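Local coordinates for aldehyde dehydrogenase family protein (Pseudomonas syringae pv. tomato, PDB 6X9L) that oxidises long-chain aliphatic aldehydes, probably including octanal, which it binds together with NAD+, as a member of the aldehyde dehydrogenase family, at residues Tyr133-Glu147 with Phe473-Ala486. The protein carries 1 engineered substitution. Residues are numbered along the deposited sequence; the frame is centred on the assembly and turned at random.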
# COMPACT_ATOMS: atom_id res chain seq x y z
N TYR A 133 -1.48 9.93 -20.47
CA TYR A 133 -0.92 8.85 -19.66
C TYR A 133 -0.43 7.71 -20.54
O TYR A 133 -1.15 7.22 -21.42
CB TYR A 133 -1.97 8.35 -18.67
CG TYR A 133 -1.33 7.45 -17.64
CD1 TYR A 133 -1.15 6.10 -17.90
CD2 TYR A 133 -0.86 7.97 -16.43
CE1 TYR A 133 -0.54 5.29 -16.99
CE2 TYR A 133 -0.24 7.16 -15.51
CZ TYR A 133 -0.09 5.82 -15.80
OH TYR A 133 0.51 4.97 -14.91
N ARG A 134 0.79 7.26 -20.28
CA ARG A 134 1.40 6.16 -21.03
C ARG A 134 1.16 4.87 -20.25
O ARG A 134 1.78 4.65 -19.20
CB ARG A 134 2.89 6.40 -21.25
CG ARG A 134 3.24 7.69 -21.99
CD ARG A 134 3.29 7.51 -23.50
NE ARG A 134 4.59 7.02 -23.98
CZ ARG A 134 4.79 5.82 -24.52
NH1 ARG A 134 3.78 4.97 -24.68
NH2 ARG A 134 6.01 5.46 -24.92
N PHE A 135 0.26 4.02 -20.75
CA PHE A 135 -0.01 2.77 -20.05
C PHE A 135 1.09 1.74 -20.29
O PHE A 135 1.30 0.87 -19.43
CB PHE A 135 -1.37 2.21 -20.45
CG PHE A 135 -2.54 3.03 -19.97
CD1 PHE A 135 -3.06 2.83 -18.71
CD2 PHE A 135 -3.11 4.01 -20.77
CE1 PHE A 135 -4.15 3.58 -18.26
CE2 PHE A 135 -4.19 4.75 -20.32
CZ PHE A 135 -4.70 4.54 -19.06
N GLN A 136 1.80 1.83 -21.40
CA GLN A 136 2.94 0.98 -21.68
C GLN A 136 4.20 1.82 -21.87
O GLN A 136 4.15 2.92 -22.42
CB GLN A 136 2.71 0.13 -22.92
CG GLN A 136 3.90 -0.72 -23.29
CD GLN A 136 3.70 -1.38 -24.61
OE1 GLN A 136 3.53 -2.61 -24.70
NE2 GLN A 136 3.71 -0.58 -25.67
N THR A 137 5.32 1.27 -21.41
CA THR A 137 6.65 1.87 -21.53
C THR A 137 7.63 0.77 -21.88
O THR A 137 7.48 -0.36 -21.41
CB THR A 137 7.07 2.55 -20.22
OG1 THR A 137 6.16 3.60 -19.93
CG2 THR A 137 8.46 3.12 -20.32
N VAL A 138 8.62 1.09 -22.69
CA VAL A 138 9.56 0.08 -23.17
C VAL A 138 10.96 0.56 -22.82
O VAL A 138 11.42 1.60 -23.31
CB VAL A 138 9.40 -0.17 -24.67
CG1 VAL A 138 10.39 -1.21 -25.16
CG2 VAL A 138 7.95 -0.61 -24.95
N GLU A 139 11.64 -0.19 -21.94
CA GLU A 139 12.95 0.16 -21.41
C GLU A 139 14.08 -0.63 -22.04
O GLU A 139 15.21 -0.57 -21.55
CB GLU A 139 13.01 -0.04 -19.89
CG GLU A 139 13.03 -1.53 -19.47
CD GLU A 139 13.58 -1.77 -18.05
OE1 GLU A 139 14.82 -1.92 -17.90
OE2 GLU A 139 12.77 -1.84 -17.08
N GLY A 140 13.81 -1.38 -23.10
CA GLY A 140 14.81 -2.24 -23.71
C GLY A 140 14.18 -3.49 -24.28
O GLY A 140 13.45 -3.41 -25.28
N GLY A 141 14.46 -4.65 -23.67
CA GLY A 141 13.70 -5.86 -23.88
C GLY A 141 12.60 -6.07 -22.87
O GLY A 141 11.92 -7.10 -22.91
N THR A 142 12.40 -5.12 -21.95
CA THR A 142 11.36 -5.20 -20.92
C THR A 142 10.36 -4.08 -21.12
O THR A 142 10.75 -2.93 -21.37
CB THR A 142 11.95 -5.11 -19.49
OG1 THR A 142 12.72 -6.29 -19.20
CG2 THR A 142 10.83 -4.96 -18.45
N ALA A 143 9.08 -4.40 -21.02
CA ALA A 143 8.01 -3.42 -21.16
C ALA A 143 7.20 -3.38 -19.87
O ALA A 143 6.91 -4.42 -19.27
CB ALA A 143 7.08 -3.76 -22.34
N ILE A 144 6.86 -2.16 -19.44
CA ILE A 144 6.02 -1.92 -18.28
C ILE A 144 4.62 -1.59 -18.77
O ILE A 144 4.43 -0.63 -19.53
CB ILE A 144 6.56 -0.76 -17.42
CG1 ILE A 144 8.08 -0.87 -17.26
CG2 ILE A 144 5.79 -0.67 -16.10
CD1 ILE A 144 8.52 -1.92 -16.31
N GLU A 145 3.63 -2.38 -18.35
CA GLU A 145 2.25 -2.09 -18.67
C GLU A 145 1.49 -1.81 -17.38
O GLU A 145 1.62 -2.54 -16.41
CB GLU A 145 1.63 -3.25 -19.45
CG GLU A 145 2.33 -3.49 -20.79
CD GLU A 145 1.59 -4.47 -21.69
OE1 GLU A 145 0.47 -4.89 -21.31
OE2 GLU A 145 2.13 -4.82 -22.77
N ARG A 146 0.74 -0.72 -17.37
CA ARG A 146 -0.08 -0.34 -16.22
C ARG A 146 -1.52 -0.75 -16.51
O ARG A 146 -2.09 -0.34 -17.53
CB ARG A 146 0.05 1.16 -15.95
CG ARG A 146 1.45 1.56 -15.50
CD ARG A 146 1.69 1.04 -14.11
NE ARG A 146 2.07 2.13 -13.22
CZ ARG A 146 1.76 2.22 -11.93
NH1 ARG A 146 1.03 1.28 -11.33
NH2 ARG A 146 2.16 3.28 -11.23
N GLU A 147 -2.09 -1.56 -15.63
CA GLU A 147 -3.41 -2.14 -15.85
C GLU A 147 -4.31 -1.86 -14.67
O GLU A 147 -3.83 -1.72 -13.54
CB GLU A 147 -3.33 -3.66 -16.05
CG GLU A 147 -2.42 -4.09 -17.16
CD GLU A 147 -2.26 -5.60 -17.23
OE1 GLU A 147 -1.58 -6.06 -18.19
OE2 GLU A 147 -2.80 -6.31 -16.35
N PHE A 473 -4.61 8.50 -9.46
CA PHE A 473 -4.94 7.62 -10.57
C PHE A 473 -4.13 6.33 -10.52
O PHE A 473 -4.65 5.24 -10.80
CB PHE A 473 -4.69 8.40 -11.87
CG PHE A 473 -4.87 7.61 -13.13
CD1 PHE A 473 -6.14 7.27 -13.58
CD2 PHE A 473 -3.77 7.27 -13.90
CE1 PHE A 473 -6.30 6.57 -14.75
CE2 PHE A 473 -3.92 6.56 -15.08
CZ PHE A 473 -5.19 6.21 -15.50
N GLU A 474 -2.86 6.42 -10.12
CA GLU A 474 -2.00 5.24 -10.10
C GLU A 474 -2.32 4.28 -8.95
O GLU A 474 -1.94 3.11 -9.02
CB GLU A 474 -0.53 5.68 -10.07
CG GLU A 474 -0.12 6.40 -11.36
CD GLU A 474 1.38 6.64 -11.48
OE1 GLU A 474 2.04 6.90 -10.45
OE2 GLU A 474 1.90 6.58 -12.62
N GLU A 475 -3.05 4.74 -7.92
CA GLU A 475 -3.52 3.84 -6.88
C GLU A 475 -4.46 2.77 -7.42
O GLU A 475 -4.67 1.75 -6.75
CB GLU A 475 -4.23 4.62 -5.78
CG GLU A 475 -3.35 5.64 -5.12
CD GLU A 475 -2.33 5.02 -4.18
OE1 GLU A 475 -2.59 3.90 -3.69
OE2 GLU A 475 -1.28 5.66 -3.92
N TYR A 476 -5.04 2.96 -8.60
CA TYR A 476 -5.95 1.98 -9.17
C TYR A 476 -5.32 1.16 -10.29
O TYR A 476 -6.02 0.40 -10.95
CB TYR A 476 -7.22 2.67 -9.65
CG TYR A 476 -7.99 3.28 -8.51
CD1 TYR A 476 -8.95 2.54 -7.81
CD2 TYR A 476 -7.74 4.58 -8.10
CE1 TYR A 476 -9.63 3.10 -6.76
CE2 TYR A 476 -8.43 5.14 -7.06
CZ TYR A 476 -9.38 4.40 -6.38
OH TYR A 476 -10.07 4.96 -5.33
N LEU A 477 -4.01 1.27 -10.49
CA LEU A 477 -3.30 0.48 -11.49
C LEU A 477 -2.37 -0.53 -10.83
O LEU A 477 -1.67 -0.19 -9.87
CB LEU A 477 -2.50 1.37 -12.43
CG LEU A 477 -3.33 2.43 -13.15
CD1 LEU A 477 -2.40 3.45 -13.78
CD2 LEU A 477 -4.27 1.80 -14.18
N GLU A 478 -2.39 -1.76 -11.33
CA GLU A 478 -1.30 -2.69 -11.07
C GLU A 478 -0.10 -2.33 -11.93
O GLU A 478 -0.15 -1.45 -12.79
CB GLU A 478 -1.72 -4.13 -11.36
CG GLU A 478 -2.50 -4.78 -10.26
CD GLU A 478 -1.66 -5.06 -9.01
OE1 GLU A 478 -2.17 -5.79 -8.13
OE2 GLU A 478 -0.51 -4.55 -8.91
N THR A 479 0.98 -3.06 -11.72
CA THR A 479 2.23 -2.83 -12.44
C THR A 479 2.74 -4.17 -12.95
O THR A 479 2.88 -5.13 -12.18
CB THR A 479 3.25 -2.13 -11.53
OG1 THR A 479 2.83 -0.78 -11.34
CG2 THR A 479 4.66 -2.16 -12.11
N LYS A 480 2.98 -4.24 -14.26
CA LYS A 480 3.40 -5.48 -14.89
C LYS A 480 4.70 -5.27 -15.64
O LYS A 480 4.87 -4.27 -16.33
CB LYS A 480 2.32 -6.01 -15.83
CG LYS A 480 2.75 -7.22 -16.61
CD LYS A 480 1.66 -7.64 -17.58
CE LYS A 480 0.59 -8.46 -16.87
NZ LYS A 480 -0.56 -8.71 -17.76
N ALA A 481 5.63 -6.22 -15.49
CA ALA A 481 6.87 -6.22 -16.25
C ALA A 481 6.83 -7.39 -17.22
O ALA A 481 6.63 -8.54 -16.81
CB ALA A 481 8.11 -6.31 -15.36
N ILE A 482 6.96 -7.09 -18.51
CA ILE A 482 7.06 -8.12 -19.52
C ILE A 482 8.52 -8.18 -19.94
O ILE A 482 8.94 -7.45 -20.85
CB ILE A 482 6.13 -7.84 -20.71
CG1 ILE A 482 4.71 -7.68 -20.20
CG2 ILE A 482 6.19 -8.98 -21.73
CD1 ILE A 482 3.74 -7.34 -21.29
N VAL A 483 9.30 -9.03 -19.25
CA VAL A 483 10.72 -9.22 -19.56
C VAL A 483 10.84 -10.12 -20.79
O VAL A 483 10.05 -11.05 -20.97
CB VAL A 483 11.47 -9.82 -18.35
CG1 VAL A 483 12.96 -9.56 -18.49
CG2 VAL A 483 10.94 -9.27 -17.02
N GLY A 484 11.82 -9.84 -21.64
CA GLY A 484 11.87 -10.49 -22.93
C GLY A 484 10.86 -9.97 -23.93
O GLY A 484 10.56 -10.65 -24.92
N PHE A 485 10.31 -8.78 -23.69
CA PHE A 485 9.39 -8.14 -24.63
C PHE A 485 10.04 -7.97 -26.00
O PHE A 485 9.40 -8.23 -27.02
CB PHE A 485 8.96 -6.80 -24.05
CG PHE A 485 7.90 -6.08 -24.83
CD1 PHE A 485 6.57 -6.44 -24.72
CD2 PHE A 485 8.24 -5.00 -25.64
CE1 PHE A 485 5.60 -5.75 -25.42
CE2 PHE A 485 7.27 -4.31 -26.33
CZ PHE A 485 5.94 -4.69 -26.23
N ALA A 486 11.30 -7.54 -26.03
CA ALA A 486 12.12 -7.58 -27.23
C ALA A 486 13.28 -8.55 -27.01
O ALA A 486 14.06 -8.36 -26.07
CB ALA A 486 12.65 -6.20 -27.59
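The oligomerisation arm of the aldehyde dehydrogenase fold is formed where strand 143-147, hairpin partner of 136-138, pairs antiparallel with the C-terminal strand 477-483. Ala143 and Ile482 form a hydrogen-bonded pair, Ile482 N reaching Ala143 O at 2.8 Å and Ala143 N bonding back to Ile482 O; Glu145 and Lys480 form the next such pair. At the arm's far end the Phe485 ring, swung back by a CG anti to the backbone N (chi1 -174°), lies with one face on the Ala143 methyl, CB standing 3.6 Å from the ring centroid, while Val138 CG2 touches its CE2. Beside it, the methyl CD1 of Ile482 rests against the Glu145 carboxylate. Further along the same face, Glu147 OE1 takes Lys480 NZ on its syn side at 2.9 Å in a salt bridge; Ile438 O of the second subunit also binds that ammonium, and Tyr459 of the second subunit holds Glu147 OE2. Arg146 projects from the other face, its chain bent at chi2 and chi3 so that NH1 makes a weak but straight bond to Glu478 O (3.3 Å, 172°) and NH2 a loose salt bridge to Glu474 OE2 (3.6 Å). The same oxygen accepts the Tyr133 hydroxyl (OH to OE2 3.1 Å) on its anti side, near the phenol plane. Phe473 turns its edge onto a face of Tyr133 in a T-shaped stack, centroids 5.0 Å apart and planes at 71°, and Leu477 CD1 closes on the hydroxyl end. This aromatic pair joins the loop before 136-138 to helix 469-474, where Phe473 also packs on Ala174 of helix 161-174; away from it, residues 481-483 pair in parallel with a strand of the second subunit, continuing the sheet across the dimer.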